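Long-range contact in Adp-heptose LPS heptosyltransferase II (Escherichia coli, PDB 1PSW), which transfers the second heptose from ADP-L-glycero-beta-D-manno-heptose onto the heptosyl-Kdo2-lipid A module during synthesis of the lipopolysaccharide core: residues A127-Y140 and M145-W157. Residues are numbered along the deposited sequence; the frame is centred on the assembly and turned at random.
Sequences AWPLMVERYIALAY and MRTAQDLPQPLLW
The indole of W128 lies with one face against the T147-A148 backbone: T147 C and A148 N sit above its plane, offset toward the rim, while L151 CG meets its edge. W128 CH2 also comes within 3.4 Å of M145 CB, and the two side chains cross at about a right angle. The same A148 N donates to A127 O (3.0 Å), almost in line with the carbonyl, the single direct hydrogen bond between the segments. W128 O is gripped side-on by R134, NE at 2.7 Å and NH2 at 2.9 Å, which ties the loop back to helix 131-137. With W128 cut back to an alanine, the T147-A148 peptide is likely to lose its aromatic cover and a gap to open between M145 and L151. In this GT-B family enzyme the pair belongs to the N-terminal Rossmann-like half: helix 131-137 follows edge strand 119-121, and the 145-157 loop folds back over it. W108 of strand 104-108 meets W128 edge-to-face. The selenomethionine M145, its chain bent at chi2 (-56°) and chi3, sets CE 3.5 Å from Y140 CG; its SE, oblique to the ring and 5.0 Å from the Y140 centroid, makes a Met-aromatic contact. L151 reaches into the middle, its CD2 touching I136 CG2, A137 and Y140 CE2. Farther along, I136 CD1 packs on L155 CB at 3.9 Å. A148 CB rests against the carboxylate of E133, whose OE1 accepts from L130 N at the helix N-terminus. P152 CD and CG touch the hydroxyl end of Y140, where a water bridges Y140 OH and P152 O.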
ATOM      1  N   ALA A 127      -6.071   3.365  22.149  1.00 26.26           N
ATOM      2  CA  ALA A 127      -5.149   4.491  22.244  1.00 24.75           C
ATOM      3  C   ALA A 127      -4.439   4.770  20.917  1.00 23.11           C
ATOM      4  O   ALA A 127      -3.907   5.861  20.706  1.00 23.06           O
ATOM      5  CB  ALA A 127      -4.122   4.227  23.346  1.00 23.66           C
ATOM      6  N   TRP A 128      -4.431   3.772  20.036  1.00 21.18           N
ATOM      7  CA  TRP A 128      -3.797   3.879  18.713  1.00 21.80           C
ATOM      8  C   TRP A 128      -4.739   3.270  17.679  1.00 20.65           C
ATOM      9  O   TRP A 128      -4.532   2.147  17.229  1.00 21.22           O
ATOM     10  CB  TRP A 128      -2.470   3.118  18.693  1.00 22.64           C
ATOM     11  CG  TRP A 128      -1.586   3.452  19.846  1.00 23.21           C
ATOM     12  CD1 TRP A 128      -1.573   2.849  21.072  1.00 23.54           C
ATOM     13  CD2 TRP A 128      -0.629   4.511  19.910  1.00 23.28           C
ATOM     14  NE1 TRP A 128      -0.669   3.469  21.896  1.00 22.85           N
ATOM     15  CE2 TRP A 128      -0.077   4.496  21.210  1.00 23.93           C
ATOM     16  CE3 TRP A 128      -0.189   5.479  18.997  1.00 23.47           C
ATOM     17  CZ2 TRP A 128       0.899   5.412  21.620  1.00 22.95           C
ATOM     18  CZ3 TRP A 128       0.780   6.388  19.406  1.00 23.44           C
ATOM     19  CH2 TRP A 128       1.311   6.348  20.706  1.00 25.05           C
ATOM     20  N   PRO A 129      -5.780   4.018  17.276  1.00 20.75           N
ATOM     21  CA  PRO A 129      -6.778   3.564  16.298  1.00 20.83           C
ATOM     22  C   PRO A 129      -6.296   3.359  14.863  1.00 20.17           C
ATOM     23  O   PRO A 129      -6.859   2.538  14.136  1.00 20.33           O
ATOM     24  CB  PRO A 129      -7.856   4.637  16.394  1.00 21.52           C
ATOM     25  CG  PRO A 129      -7.063   5.867  16.688  1.00 23.13           C
ATOM     26  CD  PRO A 129      -6.072   5.393  17.724  1.00 20.51           C
ATOM     27  N   LEU A 130      -5.262   4.085  14.452  1.00 18.91           N
ATOM     28  CA  LEU A 130      -4.757   3.960  13.086  1.00 18.99           C
ATOM     29  C   LEU A 130      -3.454   3.179  13.003  1.00 17.23           C
ATOM     30  O   LEU A 130      -2.580   3.339  13.843  1.00 16.59           O
ATOM     31  CB  LEU A 130      -4.553   5.354  12.478  1.00 18.46           C
ATOM     32  CG  LEU A 130      -5.795   6.256  12.434  1.00 19.70           C
ATOM     33  CD1 LEU A 130      -5.461   7.566  11.728  1.00 18.27           C
ATOM     34  CD2 LEU A 130      -6.916   5.533  11.712  1.00 21.15           C
HETATM   35  N   MSE A 131      -3.331   2.330  11.988  1.00 18.64           N
HETATM   36  CA  MSE A 131      -2.116   1.560  11.807  1.00 20.14           C
HETATM   37  C   MSE A 131      -0.923   2.483  11.618  1.00 19.07           C
HETATM   38  O   MSE A 131       0.158   2.195  12.120  1.00 17.92           O
HETATM   39  CB  MSE A 131      -2.217   0.633  10.590  1.00 24.57           C
HETATM   40  CG  MSE A 131      -0.850   0.236  10.022  1.00 33.11           C
HETATM   41 SE   MSE A 131      -0.911  -1.117   8.625  1.00 48.09          SE
HETATM   42  CE  MSE A 131      -0.305  -2.654   9.622  1.00 41.85           C
ATOM     43  N   VAL A 132      -1.112   3.593  10.904  1.00 18.15           N
ATOM     44  CA  VAL A 132      -0.009   4.529  10.665  1.00 18.11           C
ATOM     45  C   VAL A 132       0.527   5.097  11.974  1.00 18.39           C
ATOM     46  O   VAL A 132       1.736   5.317  12.119  1.00 17.61           O
ATOM     47  CB  VAL A 132      -0.426   5.716   9.751  1.00 20.35           C
ATOM     48  CG1 VAL A 132      -1.438   6.626  10.459  1.00 19.60           C
ATOM     49  CG2 VAL A 132       0.808   6.513   9.359  1.00 19.42           C
ATOM     50  N   GLU A 133      -0.367   5.340  12.926  1.00 15.90           N
ATOM     51  CA  GLU A 133       0.047   5.859  14.219  1.00 18.19           C
ATOM     52  C   GLU A 133       0.854   4.789  14.957  1.00 17.56           C
ATOM     53  O   GLU A 133       1.846   5.099  15.612  1.00 18.93           O
ATOM     54  CB  GLU A 133      -1.176   6.273  15.045  1.00 16.74           C
ATOM     55  CG  GLU A 133      -2.016   7.349  14.362  1.00 19.33           C
ATOM     56  CD  GLU A 133      -3.336   7.603  15.067  1.00 23.59           C
ATOM     57  OE1 GLU A 133      -3.916   6.636  15.611  1.00 23.84           O
ATOM     58  OE2 GLU A 133      -3.807   8.761  15.059  1.00 23.41           O
ATOM     59  N   ARG A 134       0.445   3.529  14.834  1.00 17.32           N
ATOM     60  CA  ARG A 134       1.158   2.453  15.507  1.00 19.13           C
ATOM     61  C   ARG A 134       2.582   2.285  14.997  1.00 18.55           C
ATOM     62  O   ARG A 134       3.490   1.985  15.776  1.00 20.01           O
ATOM     63  CB  ARG A 134       0.392   1.133  15.379  1.00 17.96           C
ATOM     64  CG  ARG A 134      -0.972   1.190  16.052  1.00 18.43           C
ATOM     65  CD  ARG A 134      -1.725  -0.130  15.988  1.00 19.15           C
ATOM     66  NE  ARG A 134      -3.103   0.059  16.427  1.00 19.70           N
ATOM     67  CZ  ARG A 134      -4.025  -0.898  16.468  1.00 22.10           C
ATOM     68  NH1 ARG A 134      -3.721  -2.137  16.099  1.00 21.13           N
ATOM     69  NH2 ARG A 134      -5.261  -0.607  16.862  1.00 19.14           N
ATOM     70  N   TYR A 135       2.792   2.471  13.698  1.00 18.38           N
ATOM     71  CA  TYR A 135       4.139   2.349  13.141  1.00 17.67           C
ATOM     72  C   TYR A 135       4.991   3.526  13.580  1.00 17.22           C
ATOM     73  O   TYR A 135       6.119   3.357  14.034  1.00 16.68           O
ATOM     74  CB  TYR A 135       4.109   2.302  11.609  1.00 19.03           C
ATOM     75  CG  TYR A 135       3.729   0.957  11.037  1.00 21.63           C
ATOM     76  CD1 TYR A 135       3.937  -0.220  11.761  1.00 22.41           C
ATOM     77  CD2 TYR A 135       3.199   0.852   9.754  1.00 23.42           C
ATOM     78  CE1 TYR A 135       3.626  -1.462  11.219  1.00 23.50           C
ATOM     79  CE2 TYR A 135       2.887  -0.386   9.204  1.00 24.84           C
ATOM     80  CZ  TYR A 135       3.104  -1.542   9.946  1.00 25.15           C
ATOM     81  OH  TYR A 135       2.800  -2.773   9.408  1.00 24.77           O
ATOM     82  N   ILE A 136       4.436   4.723  13.440  1.00 16.15           N
ATOM     83  CA  ILE A 136       5.133   5.944  13.808  1.00 17.00           C
ATOM     84  C   ILE A 136       5.558   5.944  15.278  1.00 18.67           C
ATOM     85  O   ILE A 136       6.664   6.353  15.602  1.00 18.88           O
ATOM     86  CB  ILE A 136       4.252   7.187  13.521  1.00 16.33           C
ATOM     87  CG1 ILE A 136       4.139   7.403  12.007  1.00 15.47           C
ATOM     88  CG2 ILE A 136       4.822   8.409  14.219  1.00 13.22           C
ATOM     89  CD1 ILE A 136       3.163   8.509  11.595  1.00 16.23           C
ATOM     90  N   ALA A 137       4.677   5.484  16.160  1.00 19.22           N
ATOM     91  CA  ALA A 137       4.966   5.446  17.593  1.00 20.59           C
ATOM     92  C   ALA A 137       6.250   4.691  17.950  1.00 21.16           C
ATOM     93  O   ALA A 137       6.898   5.001  18.957  1.00 22.02           O
ATOM     94  CB  ALA A 137       3.793   4.835  18.343  1.00 17.67           C
ATOM     95  N   LEU A 138       6.622   3.707  17.137  1.00 20.67           N
ATOM     96  CA  LEU A 138       7.822   2.919  17.420  1.00 20.75           C
ATOM     97  C   LEU A 138       9.127   3.704  17.334  1.00 22.20           C
ATOM     98  O   LEU A 138      10.141   3.289  17.893  1.00 22.52           O
ATOM     99  CB  LEU A 138       7.899   1.710  16.487  1.00 20.38           C
ATOM    100  CG  LEU A 138       6.746   0.707  16.579  1.00 20.87           C
ATOM    101  CD1 LEU A 138       7.010  -0.434  15.608  1.00 19.20           C
ATOM    102  CD2 LEU A 138       6.608   0.174  18.005  1.00 21.02           C
ATOM    103  N   ALA A 139       9.101   4.835  16.638  1.00 21.77           N
ATOM    104  CA  ALA A 139      10.290   5.662  16.487  1.00 23.97           C
ATOM    105  C   ALA A 139      10.560   6.482  17.745  1.00 25.93           C
ATOM    106  O   ALA A 139      11.587   7.153  17.847  1.00 28.05           O
ATOM    107  CB  ALA A 139      10.132   6.591  15.286  1.00 21.41           C
ATOM    108  N   TYR A 140       9.636   6.436  18.699  1.00 26.48           N
ATOM    109  CA  TYR A 140       9.794   7.186  19.938  1.00 28.33           C
ATOM    110  C   TYR A 140      10.074   6.272  21.122  1.00 29.83           C
ATOM    111  O   TYR A 140       9.771   5.075  21.087  1.00 29.89           O
ATOM    112  CB  TYR A 140       8.540   8.027  20.196  1.00 26.01           C
ATOM    113  CG  TYR A 140       8.327   9.081  19.134  1.00 24.53           C
ATOM    114  CD1 TYR A 140       9.052  10.270  19.149  1.00 22.30           C
ATOM    115  CD2 TYR A 140       7.441   8.866  18.077  1.00 22.87           C
ATOM    116  CE1 TYR A 140       8.901  11.220  18.136  1.00 20.67           C
ATOM    117  CE2 TYR A 140       7.284   9.805  17.062  1.00 21.07           C
ATOM    118  CZ  TYR A 140       8.015  10.978  17.098  1.00 21.66           C
ATOM    119  OH  TYR A 140       7.837  11.905  16.097  1.00 21.15           O
HETATM  120  N   MSE A 145       4.981   7.966  24.729  1.00 48.45           N
HETATM  121  CA  MSE A 145       3.686   8.015  24.059  1.00 47.13           C
HETATM  122  C   MSE A 145       2.684   7.045  24.690  1.00 44.96           C
HETATM  123  O   MSE A 145       2.938   5.843  24.763  1.00 43.16           O
HETATM  124  CB  MSE A 145       3.840   7.664  22.569  1.00 50.77           C
HETATM  125  CG  MSE A 145       4.945   8.405  21.798  1.00 52.28           C
HETATM  126 SE   MSE A 145       4.845  10.347  21.866  1.00 63.19          SE
HETATM  127  CE  MSE A 145       6.733  10.762  21.737  1.00 55.19           C
ATOM    128  N   ARG A 146       1.548   7.568  25.145  1.00 43.17           N
ATOM    129  CA  ARG A 146       0.505   6.735  25.737  1.00 42.00           C
ATOM    130  C   ARG A 146      -0.650   6.620  24.757  1.00 38.40           C
ATOM    131  O   ARG A 146      -1.328   5.596  24.704  1.00 38.00           O
ATOM    132  CB  ARG A 146       0.016   7.335  27.055  1.00 45.71           C
ATOM    133  CG  ARG A 146      -0.441   8.764  26.933  1.00 50.81           C
ATOM    134  CD  ARG A 146      -0.770   9.367  28.283  1.00 55.68           C
ATOM    135  NE  ARG A 146      -0.856  10.822  28.195  1.00 59.45           N
ATOM    136  CZ  ARG A 146       0.170  11.609  27.888  1.00 59.68           C
ATOM    137  NH1 ARG A 146       1.364  11.082  27.643  1.00 60.41           N
ATOM    138  NH2 ARG A 146       0.001  12.923  27.817  1.00 60.02           N
ATOM    139  N   THR A 147      -0.874   7.682  23.986  1.00 34.48           N
ATOM    140  CA  THR A 147      -1.935   7.696  22.979  1.00 31.40           C
ATOM    141  C   THR A 147      -1.406   8.388  21.728  1.00 28.22           C
ATOM    142  O   THR A 147      -0.364   9.036  21.769  1.00 25.25           O
ATOM    143  CB  THR A 147      -3.200   8.450  23.465  1.00 31.17           C
ATOM    144  OG1 THR A 147      -2.938   9.858  23.500  1.00 34.98           O
ATOM    145  CG2 THR A 147      -3.600   7.982  24.856  1.00 34.44           C
ATOM    146  N   ALA A 148      -2.129   8.254  20.622  1.00 25.79           N
ATOM    147  CA  ALA A 148      -1.720   8.859  19.366  1.00 25.87           C
ATOM    148  C   ALA A 148      -1.679  10.377  19.453  1.00 25.65           C
ATOM    149  O   ALA A 148      -0.988  11.027  18.668  1.00 24.48           O
ATOM    150  CB  ALA A 148      -2.660   8.419  18.242  1.00 24.77           C
ATOM    151  N   GLN A 149      -2.409  10.949  20.403  1.00 25.94           N
ATOM    152  CA  GLN A 149      -2.430  12.400  20.554  1.00 27.42           C
ATOM    153  C   GLN A 149      -1.077  12.941  21.001  1.00 26.25           C
ATOM    154  O   GLN A 149      -0.789  14.117  20.796  1.00 26.25           O
ATOM    155  CB  GLN A 149      -3.515  12.812  21.552  1.00 30.86           C
ATOM    156  CG  GLN A 149      -3.610  14.319  21.805  1.00 36.37           C
ATOM    157  CD  GLN A 149      -3.769  15.133  20.525  1.00 40.92           C
ATOM    158  OE1 GLN A 149      -4.594  14.807  19.666  1.00 42.41           O
ATOM    159  NE2 GLN A 149      -2.990  16.208  20.401  1.00 41.06           N
ATOM    160  N   ASP A 150      -0.250  12.093  21.611  1.00 25.29           N
ATOM    161  CA  ASP A 150       1.070  12.524  22.057  1.00 27.09           C
ATOM    162  C   ASP A 150       2.085  12.602  20.923  1.00 27.31           C
ATOM    163  O   ASP A 150       3.151  13.195  21.081  1.00 29.16           O
ATOM    164  CB  ASP A 150       1.622  11.589  23.131  1.00 28.30           C
ATOM    165  CG  ASP A 150       0.803  11.615  24.399  1.00 29.77           C
ATOM    166  OD1 ASP A 150       0.250  12.688  24.724  1.00 30.49           O
ATOM    167  OD2 ASP A 150       0.726  10.568  25.066  1.00 29.26           O
ATOM    168  N   LEU A 151       1.765  12.003  19.783  1.00 25.43           N
ATOM    169  CA  LEU A 151       2.681  12.017  18.654  1.00 25.56           C
ATOM    170  C   LEU A 151       2.925  13.414  18.117  1.00 26.66           C
ATOM    171  O   LEU A 151       1.979  14.163  17.857  1.00 26.20           O
ATOM    172  CB  LEU A 151       2.148  11.136  17.525  1.00 24.41           C
ATOM    173  CG  LEU A 151       2.139   9.631  17.757  1.00 24.74           C
ATOM    174  CD1 LEU A 151       1.475   8.951  16.569  1.00 24.37           C
ATOM    175  CD2 LEU A 151       3.568   9.125  17.943  1.00 24.13           C
ATOM    176  N   PRO A 152       4.203  13.791  17.955  1.00 26.97           N
ATOM    177  CA  PRO A 152       4.528  15.120  17.430  1.00 27.85           C
ATOM    178  C   PRO A 152       3.845  15.318  16.076  1.00 28.89           C
ATOM    179  O   PRO A 152       3.925  14.454  15.204  1.00 27.53           O
ATOM    180  CB  PRO A 152       6.048  15.075  17.313  1.00 27.70           C
ATOM    181  CG  PRO A 152       6.437  14.204  18.459  1.00 28.95           C
ATOM    182  CD  PRO A 152       5.425  13.082  18.380  1.00 26.92           C
ATOM    183  N   GLN A 153       3.177  16.454  15.913  1.00 29.92           N
ATOM    184  CA  GLN A 153       2.473  16.765  14.679  1.00 30.96           C
ATOM    185  C   GLN A 153       3.289  17.762  13.862  1.00 30.36           C
ATOM    186  O   GLN A 153       4.070  18.533  14.412  1.00 31.23           O
ATOM    187  CB  GLN A 153       1.098  17.359  15.003  1.00 34.63           C
ATOM    188  CG  GLN A 153       0.165  16.400  15.739  1.00 39.00           C
ATOM    189  CD  GLN A 153      -0.582  15.469  14.801  1.00 42.41           C
ATOM    190  OE1 GLN A 153      -0.891  14.332  15.155  1.00 43.72           O
ATOM    191  NE2 GLN A 153      -0.895  15.954  13.607  1.00 43.71           N
ATOM    192  N   PRO A 154       3.130  17.749  12.529  1.00 27.67           N
ATOM    193  CA  PRO A 154       2.253  16.858  11.763  1.00 26.63           C
ATOM    194  C   PRO A 154       2.884  15.483  11.569  1.00 24.11           C
ATOM    195  O   PRO A 154       4.108  15.356  11.560  1.00 21.77           O
ATOM    196  CB  PRO A 154       2.092  17.597  10.439  1.00 27.50           C
ATOM    197  CG  PRO A 154       3.440  18.229  10.267  1.00 26.76           C
ATOM    198  CD  PRO A 154       3.706  18.785  11.652  1.00 27.83           C
ATOM    199  N   LEU A 155       2.055  14.453  11.421  1.00 21.71           N
ATOM    200  CA  LEU A 155       2.578  13.108  11.207  1.00 20.88           C
ATOM    201  C   LEU A 155       3.112  13.046   9.786  1.00 20.13           C
ATOM    202  O   LEU A 155       2.609  13.735   8.897  1.00 20.50           O
ATOM    203  CB  LEU A 155       1.479  12.053  11.379  1.00 22.39           C
ATOM    204  CG  LEU A 155       0.737  12.019  12.714  1.00 23.62           C
ATOM    205  CD1 LEU A 155      -0.275  10.877  12.708  1.00 26.00           C
ATOM    206  CD2 LEU A 155       1.728  11.840  13.845  1.00 22.84           C
ATOM    207  N   LEU A 156       4.137  12.235   9.568  1.00 17.53           N
ATOM    208  CA  LEU A 156       4.689  12.096   8.229  1.00 17.64           C
ATOM    209  C   LEU A 156       4.012  10.916   7.540  1.00 16.58           C
ATOM    210  O   LEU A 156       4.335   9.761   7.810  1.00 17.94           O
ATOM    211  CB  LEU A 156       6.199  11.877   8.302  1.00 17.99           C
ATOM    212  CG  LEU A 156       6.922  13.004   9.049  1.00 19.52           C
ATOM    213  CD1 LEU A 156       8.417  12.759   9.020  1.00 20.58           C
ATOM    214  CD2 LEU A 156       6.580  14.342   8.416  1.00 17.95           C
ATOM    215  N   TRP A 157       3.065  11.221   6.658  1.00 16.21           N
ATOM    216  CA  TRP A 157       2.315  10.210   5.924  1.00 15.89           C
ATOM    217  C   TRP A 157       3.132   9.595   4.800  1.00 15.02           C
ATOM    218  O   TRP A 157       4.124  10.177   4.355  1.00 15.65           O
ATOM    219  CB  TRP A 157       1.058  10.830   5.304  1.00 16.54           C
ATOM    220  CG  TRP A 157      -0.082  11.076   6.243  1.00 19.10           C
ATOM    221  CD1 TRP A 157      -0.142  10.776   7.578  1.00 20.15           C
ATOM    222  CD2 TRP A 157      -1.360  11.617   5.896  1.00 19.05           C
ATOM    223  NE1 TRP A 157      -1.381  11.093   8.078  1.00 18.29           N
ATOM    224  CE2 TRP A 157      -2.149  11.612   7.065  1.00 20.69           C
ATOM    225  CE3 TRP A 157      -1.919  12.104   4.704  1.00 20.41           C
ATOM    226  CZ2 TRP A 157      -3.469  12.073   7.083  1.00 21.54           C
ATOM    227  CZ3 TRP A 157      -3.236  12.563   4.722  1.00 20.00           C
ATOM    228  CH2 TRP A 157      -3.991  12.543   5.904  1.00 19.95           C
TER
HETATM  229  O   HOH W   1       5.218  11.932  14.982  1.00 18.72           O